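Local structure of pyridoxamine 5'-phosphate oxidase-related, FMN-binding protein (Mycobacterium smegmatis, 6ECI) at the interface of chains A and B. The protein binds and sequesters flavin adenine dinucleotide, a role tied to the protection of mycobacteria against hypoxic and oxidative stress. Sequence-based numbering; all coordinates share one arbitrary frame. Chains: chain A/B, Pyridoxamine 5'-phosphate oxidase-related, FMN-binding protein.

Three patches sample the two-fold symmetric interface of chains A and B. Contact 1 recurs with the chains exchanged, while contacts 2 and 3 hold equivalent residues of both chains and straddle the axis; their C-alpha centres are about 7 Å apart, and they share A:Thr27 and B:Thr27. Contact 1 lies farther out, its C-alpha centre about 18 Å from that of contact 3 and about 26 Å from that of contact 2. Strand 21-28 enters all three, strand 64-72 contacts 1 and 3; strand 31-41 follows the turn of contact 2 and supplies Ser32 to contact 3, as expected of this flavin-binding family's typical dimer.

Contact 1: the interface of chains A and B. Residues chain A 20-21, 23, 104; chain B 70-73.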
loop_
_atom_site.group_PDB
_atom_site.type_symbol
_atom_site.label_atom_id
_atom_site.label_comp_id
_atom_site.label_asym_id
_atom_site.label_seq_id
_atom_site.Cartn_x
_atom_site.Cartn_y
_atom_site.Cartn_z
ATOM N N ALA A 20 2.560 12.182 -1.949
ATOM C CA ALA A 20 2.866 12.094 -3.370
ATOM C C ALA A 20 2.967 10.667 -3.891
ATOM O O ALA A 20 3.134 10.481 -5.102
ATOM C CB ALA A 20 4.171 12.838 -3.675
ATOM N N LEU A 21 2.864 9.657 -3.027
ATOM C CA LEU A 21 3.114 8.277 -3.422
ATOM C C LEU A 21 1.978 7.377 -2.954
ATOM O O LEU A 21 1.558 7.449 -1.794
ATOM C CB LEU A 21 4.450 7.789 -2.853
ATOM C CG LEU A 21 5.056 6.524 -3.459
ATOM C CD1 LEU A 21 5.473 6.762 -4.897
ATOM C CD2 LEU A 21 6.241 6.062 -2.630
ATOM N N ARG A 23 -0.298 3.385 -4.248
ATOM C CA ARG A 23 -0.172 2.080 -4.887
ATOM C C ARG A 23 -1.450 1.715 -5.628
ATOM O O ARG A 23 -2.551 1.827 -5.077
ATOM C CB ARG A 23 0.155 0.989 -3.862
ATOM C CG ARG A 23 1.447 1.213 -3.097
ATOM C CD ARG A 23 1.196 1.930 -1.779
ATOM N NE ARG A 23 2.366 2.688 -1.343
ATOM C CZ ARG A 23 2.313 3.733 -0.524
ATOM N NH1 ARG A 23 3.423 4.372 -0.179
ATOM N NH2 ARG A 23 1.147 4.142 -0.047
ATOM N N LEU A 104 5.913 14.599 -9.962
ATOM C CA LEU A 104 7.355 14.545 -9.772
ATOM C C LEU A 104 8.046 14.406 -11.128
ATOM O O LEU A 104 7.534 13.716 -12.016
ATOM C CB LEU A 104 7.734 13.382 -8.856
ATOM C CG LEU A 104 7.988 13.725 -7.384
ATOM C CD1 LEU A 104 6.942 14.697 -6.853
ATOM C CD2 LEU A 104 8.023 12.465 -6.534
ATOM N N ASP B 70 7.207 1.342 0.849
ATOM C CA ASP B 70 7.980 2.148 -0.085
ATOM C C ASP B 70 8.383 3.453 0.589
ATOM O O ASP B 70 8.000 3.735 1.727
ATOM C CB ASP B 70 7.191 2.402 -1.375
ATOM C CG ASP B 70 5.799 2.947 -1.118
ATOM O OD1 ASP B 70 5.661 3.886 -0.310
ATOM O OD2 ASP B 70 4.840 2.449 -1.743
ATOM N N ASP B 71 9.165 4.249 -0.136
ATOM C CA ASP B 71 9.586 5.578 0.294
ATOM C C ASP B 71 10.192 6.283 -0.911
ATOM O O ASP B 71 10.516 5.652 -1.921
ATOM C CB ASP B 71 10.582 5.514 1.455
ATOM C CG ASP B 71 10.643 6.809 2.237
ATOM O OD1 ASP B 71 9.573 7.383 2.530
ATOM O OD2 ASP B 71 11.764 7.261 2.548
ATOM N N HIS B 72 10.355 7.600 -0.787
ATOM C CA HIS B 72 10.803 8.410 -1.910
ATOM C C HIS B 72 11.293 9.760 -1.406
ATOM O O HIS B 72 10.903 10.225 -0.332
ATOM C CB HIS B 72 9.677 8.621 -2.923
ATOM C CG HIS B 72 8.642 9.597 -2.460
ATOM N ND1 HIS B 72 8.692 10.938 -2.772
ATOM C CD2 HIS B 72 7.548 9.432 -1.680
ATOM C CE1 HIS B 72 7.663 11.554 -2.219
ATOM N NE2 HIS B 72 6.954 10.663 -1.550
ATOM N N ASP B 73 12.147 10.388 -2.214
ATOM C CA ASP B 73 12.434 11.810 -2.070
ATOM C C ASP B 73 12.008 12.524 -3.346
ATOM O O ASP B 73 11.237 11.970 -4.138
ATOM C CB ASP B 73 13.914 12.059 -1.759
ATOM C CG ASP B 73 14.854 11.432 -2.779
ATOM O OD1 ASP B 73 14.449 11.207 -3.936
ATOM O OD2 ASP B 73 16.021 11.171 -2.414
HETATM O O HOH W 1 4.738 11.529 0.060
#
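A salt bridge flanked by a leucine-histidine contact makes this a mixed polar and apolar patch of the two-fold homodimer interface, and it ties A:Arg23, A:Leu21 and A:Ala20 to strand 64-72 of chain B. The guanidinium of A:Arg23 and the carboxylate of B:Asp70 meet tip to tip with planes 14° apart, the carboxylate at the edge of the guanidinium. NE of A:Arg23 donates to OD2 of B:Asp70 at 2.5 Å, in the guanidinium plane and on the syn lone pair, 154° at the hydrogen. NH1 of A:Arg23 lies 2.9 Å from the same OD2 of B:Asp70; its still shorter approach to OD1 is a modelling error, so the pairing is sound but its exact lengths are not. Leucine A:Leu21 has CG anti to the backbone N (chi1 -164°), and its CD2 comes 3.5 Å from CG of B:Asp70. Its CB packs 3.7 Å from CD2 of B:His72. That imidazole is fixed at both nitrogens: ND1 of B:His72 donates to the backbone O of B:Asp73 at 3.1 Å, while NE2 of B:His72 is 2.9 Å from water 1, which lies in the ring plane. Water 1 also reaches the backbone N of A:Ala20 at 3.0 Å, bridging the chains. In the fold, the start of strand 21-28 of chain A faces the end of strand 64-72 of chain B.

Contact 2: the interface of chains A and B. Residues chain A 27, 29-31; chain B 27-31.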
loop_
_atom_site.group_PDB
_atom_site.type_symbol
_atom_site.label_atom_id
_atom_site.label_comp_id
_atom_site.label_asym_id
_atom_site.label_seq_id
_atom_site.Cartn_x
_atom_site.Cartn_y
_atom_site.Cartn_z
ATOM N N THR A 27 -6.147 -7.126 -9.800
ATOM C CA THR A 27 -6.532 -8.450 -9.324
ATOM C C THR A 27 -7.150 -9.272 -10.444
ATOM O O THR A 27 -8.075 -8.811 -11.119
ATOM C CB THR A 27 -7.519 -8.338 -8.160
ATOM O OG1 THR A 27 -6.961 -7.497 -7.144
ATOM C CG2 THR A 27 -7.811 -9.709 -7.574
ATOM N N ASP A 29 -8.712 -13.175 -10.731
ATOM C CA ASP A 29 -9.115 -14.411 -10.065
ATOM C C ASP A 29 -8.672 -14.434 -8.605
ATOM O O ASP A 29 -9.372 -13.913 -7.732
ATOM C CB ASP A 29 -8.565 -15.630 -10.814
ATOM C CG ASP A 29 -9.401 -15.994 -12.032
ATOM O OD1 ASP A 29 -10.480 -16.599 -11.854
ATOM O OD2 ASP A 29 -8.980 -15.678 -13.166
ATOM N N ASN A 30 -7.519 -15.043 -8.321
ATOM C CA ASN A 30 -7.002 -15.094 -6.957
ATOM C C ASN A 30 -5.559 -14.608 -6.875
ATOM O O ASN A 30 -4.887 -14.848 -5.865
ATOM C CB ASN A 30 -7.115 -16.509 -6.385
ATOM C CG ASN A 30 -8.376 -16.708 -5.570
ATOM O OD1 ASN A 30 -8.705 -15.896 -4.705
ATOM N ND2 ASN A 30 -9.092 -17.791 -5.844
ATOM N N THR A 31 -5.072 -13.930 -7.911
ATOM C CA THR A 31 -3.710 -13.416 -7.959
ATOM C C THR A 31 -3.770 -11.906 -8.148
ATOM O O THR A 31 -4.395 -11.420 -9.097
ATOM C CB THR A 31 -2.913 -14.072 -9.089
ATOM O OG1 THR A 31 -3.522 -13.762 -10.350
ATOM C CG2 THR A 31 -2.880 -15.585 -8.909
ATOM N N THR B 27 -6.351 -11.320 -1.171
ATOM C CA THR B 27 -7.076 -11.557 -2.413
ATOM C C THR B 27 -8.023 -12.737 -2.261
ATOM O O THR B 27 -7.617 -13.808 -1.800
ATOM C CB THR B 27 -6.105 -11.815 -3.566
ATOM O OG1 THR B 27 -5.177 -10.728 -3.656
ATOM C CG2 THR B 27 -6.859 -11.947 -4.875
ATOM N N VAL B 28 -9.280 -12.537 -2.660
ATOM C CA VAL B 28 -10.306 -13.577 -2.652
ATOM C C VAL B 28 -11.202 -13.350 -3.865
ATOM O O VAL B 28 -11.976 -12.387 -3.894
ATOM C CB VAL B 28 -11.143 -13.574 -1.364
ATOM C CG1 VAL B 28 -12.394 -14.421 -1.547
ATOM C CG2 VAL B 28 -10.332 -14.092 -0.199
ATOM N N ASP B 29 -11.091 -14.225 -4.866
ATOM C CA ASP B 29 -12.020 -14.293 -5.996
ATOM C C ASP B 29 -12.181 -12.931 -6.682
ATOM O O ASP B 29 -13.219 -12.275 -6.601
ATOM C CB ASP B 29 -13.378 -14.838 -5.540
ATOM C CG ASP B 29 -13.420 -16.355 -5.514
ATOM O OD1 ASP B 29 -12.615 -16.989 -6.229
ATOM O OD2 ASP B 29 -14.261 -16.914 -4.778
ATOM N N ASN B 30 -11.111 -12.528 -7.366
ATOM C CA ASN B 30 -11.075 -11.350 -8.229
ATOM C C ASN B 30 -11.331 -10.043 -7.483
ATOM O O ASN B 30 -11.575 -9.009 -8.120
ATOM C CB ASN B 30 -12.066 -11.486 -9.395
ATOM C CG ASN B 30 -11.524 -10.913 -10.695
ATOM O OD1 ASN B 30 -10.829 -11.599 -11.447
ATOM N ND2 ASN B 30 -11.847 -9.653 -10.967
ATOM N N THR B 31 -11.280 -10.052 -6.152
ATOM C CA THR B 31 -11.471 -8.838 -5.364
ATOM C C THR B 31 -10.415 -8.791 -4.274
ATOM O O THR B 31 -10.323 -9.707 -3.451
ATOM C CB THR B 31 -12.873 -8.770 -4.748
ATOM O OG1 THR B 31 -13.203 -10.027 -4.141
ATOM C CG2 THR B 31 -13.905 -8.422 -5.814
#
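With CG2 anti to the backbone N and OG1 beside it (chi1 about -55° in both A:Thr27 and B:Thr27), both threonines turn their methyls toward the partner chain. The methyls meet tip to tip, CG2 of A:Thr27 lying 3.6 Å from CG2 of B:Thr27. Each also packs on the opposite turn: CG2 of A:Thr27 is 3.7 Å from CA of B:Asn30, and CG2 of B:Thr27 is 3.8 Å from CA of A:Asn30. Around this apolar centre the asparagines reach across reciprocally. OD1 of B:Asn30 accepts from the backbone N of A:Asp29 at 2.7 Å, and OD1 of A:Asn30 accepts from the backbone N of B:Asp29 at 2.9 Å. Both bonds are nearly straight, 165° and 171° at the hydrogen, yet each donor stands above the plane of its amide carbonyl. The side chains of A:Asn30 and B:Asp29 run alongside one another in the same direction, their amide and carboxylate planes inclined to each other. Within chain B, OG1 of B:Thr31 bonds to the backbone O of B:Val28 at 2.7 Å and so braces the turn. OD1 of A:Asp29 and OD1 of B:Asp29 remain 6.0 Å apart, where like charges might repel mildly. The site is the turn joining strands 21-28 and 31-41, paired with its own copy at the two-fold axis.

Contact 3: the interface of chains A and B. Residues chain A 25-27, 32-34, 66; chain B 25, 27, 32-33, 66.
The hydroxyl OG of A:Ser32 donates to the hydroxyl OG1 of B:Thr27 at 3.0 Å, a hydroxyl-to-hydroxyl bond across the seam. With chi1 80°, OG of A:Ser32 lies between the backbone N and the carbonyl carbon, facing B:Thr27. The twin pairing, A:Thr27 OG1 with B:Ser32 OG, is modelled too short to carry a length, and the placement of the B:Ser32 hydroxyl is therefore doubtful. Beside these hydroxyls, valines A:Val25 and B:Val25 meet end-on, their CG1 methyls 3.9 Å apart. Both valines hold CG1 anti to the backbone N, which directs equivalent branches at one another. CG1 of A:Val25 also lies 4.1 Å from CB of B:Ser32. The seam therefore combines hydroxyl pairing with methyl packing between strands 21-28 and 31-41 of the two chains. Leucines of strand 64-72 flank it: CD1 of A:Leu66 packs 3.8 Å from CB of B:Ser32, while B:Leu66 touches the backbone of A:Ser32 by the same branch. Isoleucine A:Ile34 and B:Leu66 pass antiparallel, with CG2 of A:Ile34 4.1 Å from CD1 of B:Leu66.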
loop_
_atom_site.group_PDB
_atom_site.type_symbol
_atom_site.label_atom_id
_atom_site.label_comp_id
_atom_site.label_asym_id
_atom_site.label_seq_id
_atom_site.Cartn_x
_atom_site.Cartn_y
_atom_site.Cartn_z
ATOM N N VAL A 25 -3.485 -1.459 -7.119
ATOM C CA VAL A 25 -3.590 -2.891 -6.857
ATOM C C VAL A 25 -4.572 -3.487 -7.859
ATOM O O VAL A 25 -5.767 -3.165 -7.832
ATOM C CB VAL A 25 -4.025 -3.195 -5.416
ATOM C CG1 VAL A 25 -4.172 -4.696 -5.215
ATOM C CG2 VAL A 25 -3.020 -2.633 -4.431
ATOM N N THR A 26 -4.072 -4.352 -8.737
ATOM C CA THR A 26 -4.875 -5.063 -9.722
ATOM C C THR A 26 -5.092 -6.503 -9.275
ATOM O O THR A 26 -4.328 -7.047 -8.478
ATOM C CB THR A 26 -4.195 -5.031 -11.092
ATOM O OG1 THR A 26 -2.902 -5.644 -10.995
ATOM C CG2 THR A 26 -4.032 -3.594 -11.576
ATOM N N THR A 27 -6.147 -7.126 -9.800
ATOM C CA THR A 27 -6.532 -8.450 -9.324
ATOM C C THR A 27 -7.150 -9.272 -10.444
ATOM O O THR A 27 -8.075 -8.811 -11.119
ATOM C CB THR A 27 -7.519 -8.338 -8.160
ATOM O OG1 THR A 27 -6.961 -7.497 -7.144
ATOM C CG2 THR A 27 -7.811 -9.709 -7.574
ATOM N N SER A 32 -3.123 -11.169 -7.249
ATOM C CA SER A 32 -3.156 -9.716 -7.270
ATOM C C SER A 32 -1.746 -9.150 -7.355
ATOM O O SER A 32 -0.776 -9.779 -6.923
ATOM C CB SER A 32 -3.861 -9.157 -6.033
ATOM O OG SER A 32 -2.991 -9.149 -4.918
ATOM N N HIS A 33 -1.647 -7.949 -7.920
ATOM C CA HIS A 33 -0.388 -7.241 -8.071
ATOM C C HIS A 33 -0.538 -5.824 -7.538
ATOM O O HIS A 33 -1.626 -5.245 -7.571
ATOM C CB HIS A 33 0.058 -7.201 -9.534
ATOM C CG HIS A 33 0.499 -8.528 -10.062
ATOM N ND1 HIS A 33 -0.390 -9.509 -10.444
ATOM C CD2 HIS A 33 1.737 -9.041 -10.262
ATOM C CE1 HIS A 33 0.281 -10.568 -10.862
ATOM N NE2 HIS A 33 1.572 -10.310 -10.761
ATOM N N ILE A 34 0.565 -5.266 -7.051
ATOM C CA ILE A 34 0.573 -3.926 -6.482
ATOM C C ILE A 34 1.650 -3.106 -7.181
ATOM O O ILE A 34 2.766 -3.589 -7.402
ATOM C CB ILE A 34 0.778 -3.961 -4.950
ATOM C CG1 ILE A 34 1.006 -2.555 -4.396
ATOM C CG2 ILE A 34 1.911 -4.896 -4.568
ATOM C CD1 ILE A 34 0.829 -2.468 -2.898
ATOM N N LEU A 66 -7.613 -0.893 -7.439
ATOM C CA LEU A 66 -7.603 -0.308 -6.110
ATOM C C LEU A 66 -6.496 0.730 -6.055
ATOM O O LEU A 66 -5.399 0.499 -6.568
ATOM C CB LEU A 66 -7.357 -1.367 -5.031
ATOM C CG LEU A 66 -8.546 -2.131 -4.455
ATOM C CD1 LEU A 66 -8.064 -3.222 -3.517
ATOM C CD2 LEU A 66 -9.457 -1.180 -3.729
ATOM N N VAL B 25 -1.896 -6.916 1.520
ATOM C CA VAL B 25 -2.855 -7.031 0.426
ATOM C C VAL B 25 -3.333 -8.474 0.375
ATOM O O VAL B 25 -2.527 -9.395 0.191
ATOM C CB VAL B 25 -2.247 -6.599 -0.920
ATOM C CG1 VAL B 25 -3.221 -6.863 -2.059
ATOM C CG2 VAL B 25 -1.862 -5.128 -0.880
ATOM N N THR B 27 -6.351 -11.320 -1.171
ATOM C CA THR B 27 -7.076 -11.557 -2.413
ATOM C C THR B 27 -8.023 -12.737 -2.261
ATOM O O THR B 27 -7.617 -13.808 -1.800
ATOM C CB THR B 27 -6.105 -11.815 -3.566
ATOM O OG1 THR B 27 -5.177 -10.728 -3.656
ATOM C CG2 THR B 27 -6.859 -11.947 -4.875
ATOM N N SER B 32 -9.627 -7.725 -4.269
ATOM C CA SER B 32 -8.567 -7.542 -3.294
ATOM C C SER B 32 -9.023 -6.628 -2.167
ATOM O O SER B 32 -9.952 -5.830 -2.310
ATOM C CB SER B 32 -7.319 -6.959 -3.958
ATOM O OG SER B 32 -6.751 -7.882 -4.871
ATOM N N HIS B 33 -8.355 -6.770 -1.027
ATOM C CA HIS B 33 -8.435 -5.814 0.063
ATOM C C HIS B 33 -7.017 -5.442 0.468
ATOM O O HIS B 33 -6.079 -6.222 0.282
ATOM C CB HIS B 33 -9.204 -6.379 1.264
ATOM C CG HIS B 33 -10.690 -6.371 1.088
ATOM N ND1 HIS B 33 -11.365 -7.362 0.407
ATOM C CD2 HIS B 33 -11.633 -5.489 1.501
ATOM C CE1 HIS B 33 -12.658 -7.093 0.410
ATOM N NE2 HIS B 33 -12.847 -5.962 1.066
ATOM N N LEU B 66 0.135 -10.353 0.166
ATOM C CA LEU B 66 1.164 -9.439 -0.301
ATOM C C LEU B 66 1.492 -8.446 0.805
ATOM O O LEU B 66 0.598 -7.967 1.508
ATOM C CB LEU B 66 0.705 -8.685 -1.550
ATOM C CG LEU B 66 0.789 -9.431 -2.876
ATOM C CD1 LEU B 66 0.183 -8.602 -3.989
ATOM C CD2 LEU B 66 2.233 -9.730 -3.173
#